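Local coordinates for protein pertussis toxin-like subunit ArtA (Escherichia coli, PDB 4Z9D) that probably acts as the NAD-dependent ADP-ribosyltransferase subunit of a pertussis-like toxin that inhibits trimeric G proteins, at residues Y8-R13 / I58-I63; D21-H26 / Y78-R83. The protein carries 2 engineered substitutions. All coordinates share one frame; numbering follows the deposited sequence.

Contact 1: residues Y8-R13 / I58-I63; sequences YRVDSR and IETYNI. With NAD (nicotinamide-adenine-dinucleotide), chain F.
Thr-60 on helix 57-68 points its methyl at strand 6-11, where CG2 lies 3.5 Å from Tyr-8 CB and meets the tyrosine ring obliquely. The torsion explains this: with chi1 at 65°, OG1 sits between the backbone N and carbonyl carbon and bonds to Leu-57 O one turn back, while CG2 projects outward. A threonine suits the spot, satisfying its hydroxyl within the helix and offering the strand a hydrocarbon surface. Val-10, two residues after Tyr-8 and on the same side of the strand, brings CG2 to 3.9 Å from Thr-60 CB, and its CB rests 4.2 Å from Ile-63 CG2. These branched side chains fill the interval between helix and strand, whose local axes run nearly parallel (13°).

Ile-63 uses its other branch for the ligand: CD1 touches the nicotinamide ring at C4N, 3.5 Å away. The carboxamide of that ring pairs with the backbone of Val-10, whose N gives a nearly straight bond of 2.9 Å to NAD O7N (172°) and whose O accepts from NAD N7N. One residue earlier, on the other side of the strand, the extended chain of Arg-9 carries NH2 to 2.9 Å from NAD O1A, with NAD O1N at the guanidinium edge. Arg-13 grips Asp-11 side-on through NE and NH2, the latter 2.8 Å from OD2, and NAD C4A lies centrally over one face of its guanidinium, 3.7 Å from the plane. Arg-9 NH2 reaches the same OD2 from the opposite face of the carboxylate.

The chemistry is divided: an apolar seam seats the helix and borders the nicotinamide, and two backbone bonds fix the rotation of its amide. Asp-11 holds Arg-9 for the diphosphate and Arg-13 for the adenine, its charge probably offsetting part of theirs.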
loop_
_atom_site.group_PDB
_atom_site.type_symbol
_atom_site.label_atom_id
_atom_site.label_comp_id
_atom_site.label_asym_id
_atom_site.label_seq_id
_atom_site.Cartn_x
_atom_site.Cartn_y
_atom_site.Cartn_z
ATOM N N TYR A 8 1.009 2.588 -6.139
ATOM C CA TYR A 8 -0.222 1.832 -6.333
ATOM C C TYR A 8 -0.743 1.203 -5.048
ATOM O O TYR A 8 0.037 0.811 -4.176
ATOM C CB TYR A 8 -0.027 0.708 -7.331
ATOM C CG TYR A 8 0.386 1.112 -8.716
ATOM C CD1 TYR A 8 -0.554 1.570 -9.623
ATOM C CD2 TYR A 8 1.698 0.971 -9.131
ATOM C CE1 TYR A 8 -0.186 1.902 -10.922
ATOM C CE2 TYR A 8 2.080 1.317 -10.420
ATOM C CZ TYR A 8 1.128 1.776 -11.308
ATOM O OH TYR A 8 1.508 2.104 -12.590
ATOM N N ARG A 9 -2.057 1.039 -4.969
ATOM C CA ARG A 9 -2.647 0.251 -3.887
ATOM C C ARG A 9 -3.759 -0.631 -4.427
ATOM O O ARG A 9 -4.612 -0.163 -5.170
ATOM C CB ARG A 9 -3.187 1.152 -2.758
ATOM C CG ARG A 9 -3.938 0.361 -1.671
ATOM C CD ARG A 9 -4.257 1.172 -0.406
ATOM N NE ARG A 9 -5.162 0.399 0.457
ATOM C CZ ARG A 9 -4.784 -0.588 1.257
ATOM N NH1 ARG A 9 -3.499 -0.900 1.374
ATOM N NH2 ARG A 9 -5.698 -1.250 1.967
ATOM N N VAL A 10 -3.721 -1.911 -4.073
ATOM C CA VAL A 10 -4.813 -2.824 -4.369
ATOM C C VAL A 10 -5.785 -2.833 -3.186
ATOM O O VAL A 10 -5.373 -3.029 -2.047
ATOM C CB VAL A 10 -4.292 -4.241 -4.650
ATOM C CG1 VAL A 10 -5.460 -5.188 -4.958
ATOM C CG2 VAL A 10 -3.343 -4.207 -5.829
ATOM N N ASP A 11 -7.073 -2.610 -3.455
ATOM C CA ASP A 11 -8.089 -2.540 -2.397
ATOM C C ASP A 11 -9.438 -3.050 -2.917
ATOM O O ASP A 11 -9.734 -2.924 -4.100
ATOM C CB ASP A 11 -8.207 -1.095 -1.878
ATOM C CG ASP A 11 -8.821 -1.014 -0.480
ATOM O OD1 ASP A 11 -10.018 -1.360 -0.330
ATOM O OD2 ASP A 11 -8.118 -0.595 0.470
ATOM N N SER A 12 -10.280 -3.569 -2.031
ATOM C CA SER A 12 -11.556 -4.123 -2.479
ATOM C C SER A 12 -12.655 -3.069 -2.595
ATOM O O SER A 12 -13.695 -3.313 -3.207
ATOM C CB SER A 12 -12.020 -5.224 -1.524
ATOM O OG SER A 12 -12.102 -4.736 -0.198
ATOM N N ARG A 13 -12.442 -1.909 -1.978
ATOM C CA ARG A 13 -13.431 -0.839 -2.008
ATOM C C ARG A 13 -13.406 -0.098 -3.337
ATOM O O ARG A 13 -12.338 0.092 -3.921
ATOM C CB ARG A 13 -13.219 0.127 -0.845
ATOM C CG ARG A 13 -13.548 -0.520 0.481
ATOM C CD ARG A 13 -12.916 0.208 1.643
ATOM N NE ARG A 13 -11.469 0.090 1.711
ATOM C CZ ARG A 13 -10.727 0.867 2.488
ATOM N NH1 ARG A 13 -11.337 1.761 3.257
ATOM N NH2 ARG A 13 -9.399 0.743 2.521
ATOM N N ILE A 58 3.954 -4.370 -11.480
ATOM C CA ILE A 58 4.100 -5.815 -11.574
ATOM C C ILE A 58 3.694 -6.460 -10.264
ATOM O O ILE A 58 2.974 -7.466 -10.256
ATOM C CB ILE A 58 5.544 -6.207 -11.938
ATOM C CG1 ILE A 58 5.782 -5.915 -13.419
ATOM C CG2 ILE A 58 5.797 -7.681 -11.622
ATOM C CD1 ILE A 58 7.238 -5.825 -13.812
ATOM N N GLU A 59 4.144 -5.874 -9.154
ATOM C CA GLU A 59 3.771 -6.357 -7.828
ATOM C C GLU A 59 2.273 -6.305 -7.563
ATOM O O GLU A 59 1.753 -7.167 -6.859
ATOM C CB GLU A 59 4.500 -5.579 -6.723
ATOM C CG GLU A 59 5.969 -5.983 -6.553
ATOM C CD GLU A 59 6.650 -5.306 -5.367
ATOM O OE1 GLU A 59 5.983 -4.503 -4.674
ATOM O OE2 GLU A 59 7.853 -5.586 -5.127
ATOM N N THR A 60 1.572 -5.296 -8.085
ATOM C CA THR A 60 0.128 -5.203 -7.823
ATOM C C THR A 60 -0.651 -6.412 -8.351
ATOM O O THR A 60 -1.594 -6.871 -7.699
ATOM C CB THR A 60 -0.505 -3.937 -8.419
ATOM O OG1 THR A 60 -0.436 -3.974 -9.852
ATOM C CG2 THR A 60 0.203 -2.706 -7.892
ATOM N N TYR A 61 -0.300 -6.896 -9.542
ATOM C CA TYR A 61 -0.974 -8.087 -10.070
ATOM C C TYR A 61 -0.797 -9.310 -9.171
ATOM O O TYR A 61 -1.715 -10.133 -9.018
ATOM C CB TYR A 61 -0.472 -8.410 -11.476
ATOM C CG TYR A 61 -0.908 -7.399 -12.498
ATOM C CD1 TYR A 61 -2.226 -7.362 -12.941
ATOM C CD2 TYR A 61 -0.014 -6.467 -13.006
ATOM C CE1 TYR A 61 -2.641 -6.435 -13.882
ATOM C CE2 TYR A 61 -0.418 -5.530 -13.948
ATOM C CZ TYR A 61 -1.732 -5.521 -14.379
ATOM O OH TYR A 61 -2.133 -4.595 -15.308
ATOM N N ASN A 62 0.386 -9.438 -8.591
ATOM C CA ASN A 62 0.691 -10.570 -7.728
ATOM C C ASN A 62 -0.013 -10.480 -6.388
ATOM O O ASN A 62 -0.473 -11.482 -5.851
ATOM C CB ASN A 62 2.193 -10.683 -7.517
ATOM C CG ASN A 62 2.927 -11.105 -8.779
ATOM O OD1 ASN A 62 2.349 -11.736 -9.676
ATOM N ND2 ASN A 62 4.210 -10.758 -8.855
ATOM N N ILE A 63 -0.069 -9.274 -5.831
ATOM C CA ILE A 63 -0.864 -9.026 -4.629
ATOM C C ILE A 63 -2.346 -9.351 -4.876
ATOM O O ILE A 63 -3.000 -10.006 -4.057
ATOM C CB ILE A 63 -0.711 -7.557 -4.164
ATOM C CG1 ILE A 63 0.710 -7.312 -3.653
ATOM C CG2 ILE A 63 -1.729 -7.204 -3.085
ATOM C CD1 ILE A 63 1.047 -5.823 -3.479
HETATM P PA NAD F . -5.437 -3.915 4.579
HETATM O O1A NAD F . -5.004 -2.495 4.516
HETATM O O2A NAD F . -5.950 -4.469 5.858
HETATM O O5B NAD F . -6.535 -4.126 3.393
HETATM C C5B NAD F . -7.267 -5.343 3.175
HETATM C C4B NAD F . -8.758 -4.971 3.040
HETATM O O4B NAD F . -9.277 -4.480 4.313
HETATM C C3B NAD F . -8.900 -3.798 2.118
HETATM O O3B NAD F . -8.822 -4.288 0.744
HETATM C C2B NAD F . -10.300 -3.383 2.468
HETATM O O2B NAD F . -11.175 -4.430 2.080
HETATM C C1B NAD F . -10.219 -3.411 4.002
HETATM N N9A NAD F . -9.641 -2.219 4.719
HETATM C C8A NAD F . -8.407 -1.732 4.838
HETATM N N7A NAD F . -8.461 -0.664 5.638
HETATM C C5A NAD F . -9.726 -0.497 6.035
HETATM C C6A NAD F . -10.316 0.410 6.835
HETATM N N6A NAD F . -9.529 1.345 7.362
HETATM N N1A NAD F . -11.634 0.388 7.096
HETATM C C2A NAD F . -12.405 -0.618 6.518
HETATM N N3A NAD F . -11.772 -1.551 5.685
HETATM C C4A NAD F . -10.449 -1.468 5.466
HETATM O O3 NAD F . -4.245 -4.843 4.117
HETATM P PN NAD F . -3.344 -4.555 2.794
HETATM O O1N NAD F . -3.140 -3.092 2.604
HETATM O O2N NAD F . -3.845 -5.396 1.685
HETATM O O5D NAD F . -1.965 -5.138 3.330
HETATM C C5D NAD F . -1.843 -6.479 3.824
HETATM C C4D NAD F . -0.402 -6.965 3.635
HETATM O O4D NAD F . -0.105 -6.711 2.219
HETATM C C3D NAD F . 0.595 -6.130 4.461
HETATM O O3D NAD F . 1.765 -6.897 4.769
HETATM C C2D NAD F . 0.956 -5.080 3.429
HETATM O O2D NAD F . 2.199 -4.423 3.763
HETATM C C1D NAD F . 1.080 -5.897 2.150
HETATM N N1N NAD F . 1.056 -4.978 0.957
HETATM C C2N NAD F . -0.177 -4.592 0.373
HETATM C C3N NAD F . -0.245 -3.709 -0.705
HETATM C C7N NAD F . -1.475 -3.347 -1.285
HETATM O O7N NAD F . -1.444 -2.727 -2.482
HETATM N N7N NAD F . -2.604 -3.679 -0.653
HETATM C C4N NAD F . 0.946 -3.194 -1.211
HETATM C C5N NAD F . 2.169 -3.566 -0.654
HETATM C C6N NAD F . 2.241 -4.439 0.428
#

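Contact 2: residues D21-H26 / Y78-R83; sequences DGFRSH and YRYRIR. With NAD (nicotinamide-adenine-dinucleotide), chain F.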
loop_
_atom_site.group_PDB
_atom_site.type_symbol
_atom_site.label_atom_id
_atom_site.label_comp_id
_atom_site.label_asym_id
_atom_site.label_seq_id
_atom_site.Cartn_x
_atom_site.Cartn_y
_atom_site.Cartn_z
ATOM N N ASP A 21 -13.555 9.526 -0.205
ATOM C CA ASP A 21 -13.055 9.412 1.167
ATOM C C ASP A 21 -11.554 9.207 1.309
ATOM O O ASP A 21 -10.993 9.442 2.381
ATOM C CB ASP A 21 -13.757 8.250 1.869
ATOM C CG ASP A 21 -15.248 8.452 1.976
ATOM O OD1 ASP A 21 -15.680 9.608 1.855
ATOM O OD2 ASP A 21 -15.984 7.459 2.161
ATOM N N GLY A 22 -10.899 8.773 0.237
ATOM C CA GLY A 22 -9.502 8.397 0.335
ATOM C C GLY A 22 -9.352 7.112 1.126
ATOM O O GLY A 22 -10.325 6.375 1.315
ATOM N N PHE A 23 -8.129 6.824 1.558
ATOM C CA PHE A 23 -7.857 5.666 2.400
ATOM C C PHE A 23 -7.584 6.089 3.829
ATOM O O PHE A 23 -7.001 7.147 4.052
ATOM C CB PHE A 23 -6.657 4.866 1.870
ATOM C CG PHE A 23 -6.855 4.295 0.484
ATOM C CD1 PHE A 23 -7.621 3.156 0.297
ATOM C CD2 PHE A 23 -6.212 4.852 -0.617
ATOM C CE1 PHE A 23 -7.789 2.606 -0.974
ATOM C CE2 PHE A 23 -6.369 4.295 -1.894
ATOM C CZ PHE A 23 -7.153 3.174 -2.066
ATOM N N ARG A 24 -8.010 5.280 4.796
ATOM C CA ARG A 24 -7.656 5.525 6.192
ATOM C C ARG A 24 -7.131 4.239 6.826
ATOM O O ARG A 24 -7.630 3.148 6.542
ATOM C CB ARG A 24 -8.862 6.072 6.979
ATOM C CG ARG A 24 -8.580 6.289 8.468
ATOM C CD ARG A 24 -9.577 7.258 9.135
ATOM N NE ARG A 24 -9.549 8.602 8.558
ATOM C CZ ARG A 24 -8.669 9.556 8.865
ATOM N NH1 ARG A 24 -8.759 10.737 8.274
ATOM N NH2 ARG A 24 -7.693 9.338 9.739
ATOM N N SER A 25 -6.117 4.361 7.680
ATOM C CA SER A 25 -5.519 3.183 8.304
ATOM C C SER A 25 -6.506 2.548 9.272
ATOM O O SER A 25 -7.491 3.177 9.656
ATOM C CB SER A 25 -4.244 3.543 9.061
ATOM O OG SER A 25 -4.521 4.496 10.078
ATOM N N HIS A 26 -6.238 1.307 9.662
ATOM C CA HIS A 26 -7.069 0.624 10.659
ATOM C C HIS A 26 -7.004 1.312 12.021
ATOM O O HIS A 26 -8.013 1.453 12.718
ATOM C CB HIS A 26 -6.633 -0.833 10.823
ATOM C CG HIS A 26 -6.922 -1.689 9.635
ATOM N ND1 HIS A 26 -8.186 -2.163 9.352
ATOM C CD2 HIS A 26 -6.107 -2.185 8.671
ATOM C CE1 HIS A 26 -8.138 -2.897 8.254
ATOM N NE2 HIS A 26 -6.893 -2.929 7.823
ATOM N N TYR A 78 -9.548 -3.487 -6.979
ATOM C CA TYR A 78 -9.199 -2.359 -7.822
ATOM C C TYR A 78 -7.734 -2.024 -7.592
ATOM O O TYR A 78 -7.225 -2.184 -6.482
ATOM C CB TYR A 78 -10.071 -1.138 -7.502
ATOM C CG TYR A 78 -11.561 -1.378 -7.650
ATOM C CD1 TYR A 78 -12.241 -0.965 -8.781
ATOM C CD2 TYR A 78 -12.287 -1.999 -6.636
ATOM C CE1 TYR A 78 -13.597 -1.161 -8.909
ATOM C CE2 TYR A 78 -13.650 -2.207 -6.758
ATOM C CZ TYR A 78 -14.300 -1.787 -7.900
ATOM O OH TYR A 78 -15.658 -1.988 -8.035
ATOM N N ARG A 79 -7.052 -1.578 -8.638
ATOM C CA ARG A 79 -5.725 -1.003 -8.481
ATOM C C ARG A 79 -5.858 0.508 -8.546
ATOM O O ARG A 79 -6.300 1.041 -9.559
ATOM C CB ARG A 79 -4.769 -1.502 -9.573
ATOM C CG ARG A 79 -3.331 -1.030 -9.402
ATOM C CD ARG A 79 -2.446 -1.452 -10.550
ATOM N NE ARG A 79 -2.813 -0.798 -11.807
ATOM C CZ ARG A 79 -3.310 -1.419 -12.872
ATOM N NH1 ARG A 79 -3.492 -2.727 -12.858
ATOM N NH2 ARG A 79 -3.602 -0.727 -13.961
ATOM N N TYR A 80 -5.501 1.190 -7.466
ATOM C CA TYR A 80 -5.522 2.647 -7.440
ATOM C C TYR A 80 -4.137 3.211 -7.705
ATOM O O TYR A 80 -3.144 2.703 -7.178
ATOM C CB TYR A 80 -6.040 3.148 -6.085
ATOM C CG TYR A 80 -7.500 2.889 -5.863
ATOM C CD1 TYR A 80 -8.453 3.834 -6.243
ATOM C CD2 TYR A 80 -7.936 1.705 -5.282
ATOM C CE1 TYR A 80 -9.795 3.605 -6.042
ATOM C CE2 TYR A 80 -9.278 1.457 -5.097
ATOM C CZ TYR A 80 -10.203 2.414 -5.472
ATOM O OH TYR A 80 -11.545 2.180 -5.275
ATOM N N ARG A 81 -4.062 4.250 -8.530
ATOM C CA ARG A 81 -2.805 4.965 -8.709
ATOM C C ARG A 81 -2.853 6.222 -7.875
ATOM O O ARG A 81 -3.833 6.957 -7.917
ATOM C CB ARG A 81 -2.546 5.325 -10.171
ATOM C CG ARG A 81 -1.098 5.745 -10.373
ATOM C CD ARG A 81 -0.847 6.412 -11.716
ATOM N NE ARG A 81 -1.387 5.668 -12.851
ATOM C CZ ARG A 81 -0.651 5.111 -13.811
ATOM N NH1 ARG A 81 0.675 5.177 -13.775
ATOM N NH2 ARG A 81 -1.249 4.478 -14.813
ATOM N N ILE A 82 -1.790 6.473 -7.117
ATOM C CA ILE A 82 -1.824 7.517 -6.099
ATOM C C ILE A 82 -0.604 8.419 -6.157
ATOM O O ILE A 82 0.516 7.937 -6.245
ATOM C CB ILE A 82 -1.899 6.898 -4.679
ATOM C CG1 ILE A 82 -3.019 5.855 -4.577
ATOM C CG2 ILE A 82 -2.045 7.984 -3.588
ATOM C CD1 ILE A 82 -2.894 4.956 -3.346
ATOM N N ARG A 83 -0.810 9.737 -6.099
ATOM C CA ARG A 83 0.323 10.641 -5.961
ATOM C C ARG A 83 0.839 10.605 -4.528
ATOM O O ARG A 83 0.084 10.801 -3.573
ATOM C CB ARG A 83 -0.046 12.073 -6.358
ATOM C CG ARG A 83 1.048 13.090 -6.028
ATOM C CD ARG A 83 0.769 14.433 -6.695
ATOM N NE ARG A 83 -0.476 15.030 -6.217
ATOM C CZ ARG A 83 -0.628 15.617 -5.028
ATOM N NH1 ARG A 83 0.390 15.680 -4.175
ATOM N NH2 ARG A 83 -1.800 16.138 -4.688
HETATM P PA NAD F . -5.437 -3.915 4.579
HETATM O O1A NAD F . -5.004 -2.495 4.516
HETATM O O2A NAD F . -5.950 -4.469 5.858
HETATM O O5B NAD F . -6.535 -4.126 3.393
HETATM C C5B NAD F . -7.267 -5.343 3.175
HETATM C C4B NAD F . -8.758 -4.971 3.040
HETATM O O4B NAD F . -9.277 -4.480 4.313
HETATM C C3B NAD F . -8.900 -3.798 2.118
HETATM O O3B NAD F . -8.822 -4.288 0.744
HETATM C C2B NAD F . -10.300 -3.383 2.468
HETATM O O2B NAD F . -11.175 -4.430 2.080
HETATM C C1B NAD F . -10.219 -3.411 4.002
HETATM N N9A NAD F . -9.641 -2.219 4.719
HETATM C C8A NAD F . -8.407 -1.732 4.838
HETATM N N7A NAD F . -8.461 -0.664 5.638
HETATM C C5A NAD F . -9.726 -0.497 6.035
HETATM C C6A NAD F . -10.316 0.410 6.835
HETATM N N6A NAD F . -9.529 1.345 7.362
HETATM N N1A NAD F . -11.634 0.388 7.096
HETATM C C2A NAD F . -12.405 -0.618 6.518
HETATM N N3A NAD F . -11.772 -1.551 5.685
HETATM C C4A NAD F . -10.449 -1.468 5.466
HETATM O O3 NAD F . -4.245 -4.843 4.117
HETATM P PN NAD F . -3.344 -4.555 2.794
HETATM O O1N NAD F . -3.140 -3.092 2.604
HETATM O O2N NAD F . -3.845 -5.396 1.685
HETATM O O5D NAD F . -1.965 -5.138 3.330
HETATM C C5D NAD F . -1.843 -6.479 3.824
HETATM C C4D NAD F . -0.402 -6.965 3.635
HETATM O O4D NAD F . -0.105 -6.711 2.219
HETATM C C3D NAD F . 0.595 -6.130 4.461
HETATM O O3D NAD F . 1.765 -6.897 4.769
HETATM C C2D NAD F . 0.956 -5.080 3.429
HETATM O O2D NAD F . 2.199 -4.423 3.763
HETATM C C1D NAD F . 1.080 -5.897 2.150
HETATM N N1N NAD F . 1.056 -4.978 0.957
HETATM C C2N NAD F . -0.177 -4.592 0.373
HETATM C C3N NAD F . -0.245 -3.709 -0.705
HETATM C C7N NAD F . -1.475 -3.347 -1.285
HETATM O O7N NAD F . -1.444 -2.727 -2.482
HETATM N N7N NAD F . -2.604 -3.679 -0.653
HETATM C C4N NAD F . 0.946 -3.194 -1.211
HETATM C C5N NAD F . 2.169 -3.566 -0.654
HETATM C C6N NAD F . 2.241 -4.439 0.428
#
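Phe-23 and Tyr-80 form a T-shaped aromatic pair in the core of this ADP-ribosyltransferase domain, joining the short strand 23-24 to strand 77-83 of the four-stranded antiparallel sheet. Gly-22, with its positive phi, takes the chain out of helix 15-21 and turns it so that Phe-23 points toward strand 77-83.

Along the second strand, arginines at odd-numbered positions alternate with the two residues that meet Phe-23. Arg-79 and Arg-81, which flank Tyr-80, make salt bridges to Asp-147 and Glu-132. Tyr-80 itself presents a ring face to the edge of Phe-23, with centroids 5.3 Å apart and planes at 87°; Phe-23 CZ stands 3.6 Å from Tyr-80 CD2. Tyrosine fits here because its ring can receive that edge while the buried OH reaches a polar partner, Arg-13 O. Ile-82, on the same side as Tyr-80, sends CD1 to 3.8 Å from Phe-23 CE2; with CG1 anti to the carbonyl carbon (chi1 -50°), its longer branch extends to the phenyl ring obliquely. Arg-83 continues the alternation.

Phe-23 also makes a cation-pi contact with Arg-9, so the same ring links the hydrophobic core to the NAD pocket. Past it, Arg-24 O accepts a weak bond from the adenine amino group. NAD N7A lies over one face of the His-26 ring, toward its rim, while His-26 NE2 donates to NAD O2A at the ring edge, 2.7 Å away and nearly straight at 169°.

In the fold
From the N terminus the chain runs along strand 6-11, through helix 15-21 into strand 23-24, later enters helix 57-68, and then returns to the first sheet as strand 77-83. Contact 1 closes the loop from 8-13 to 58-63, and contact 2 the loop from 21-26 to 78-83. Their segments alternate, so the two loops cross. Strands 6-11 and 77-83 are antiparallel neighbours, joined where Arg-9 O meets Tyr-80 N at 2.8 Å. Contact 1 thus sets a helix against the sheet's edge strand, and contact 2 ties strand 23-24 to the adjacent one. The centres of the two contacts lie about 11 Å apart, and both border the same NAD.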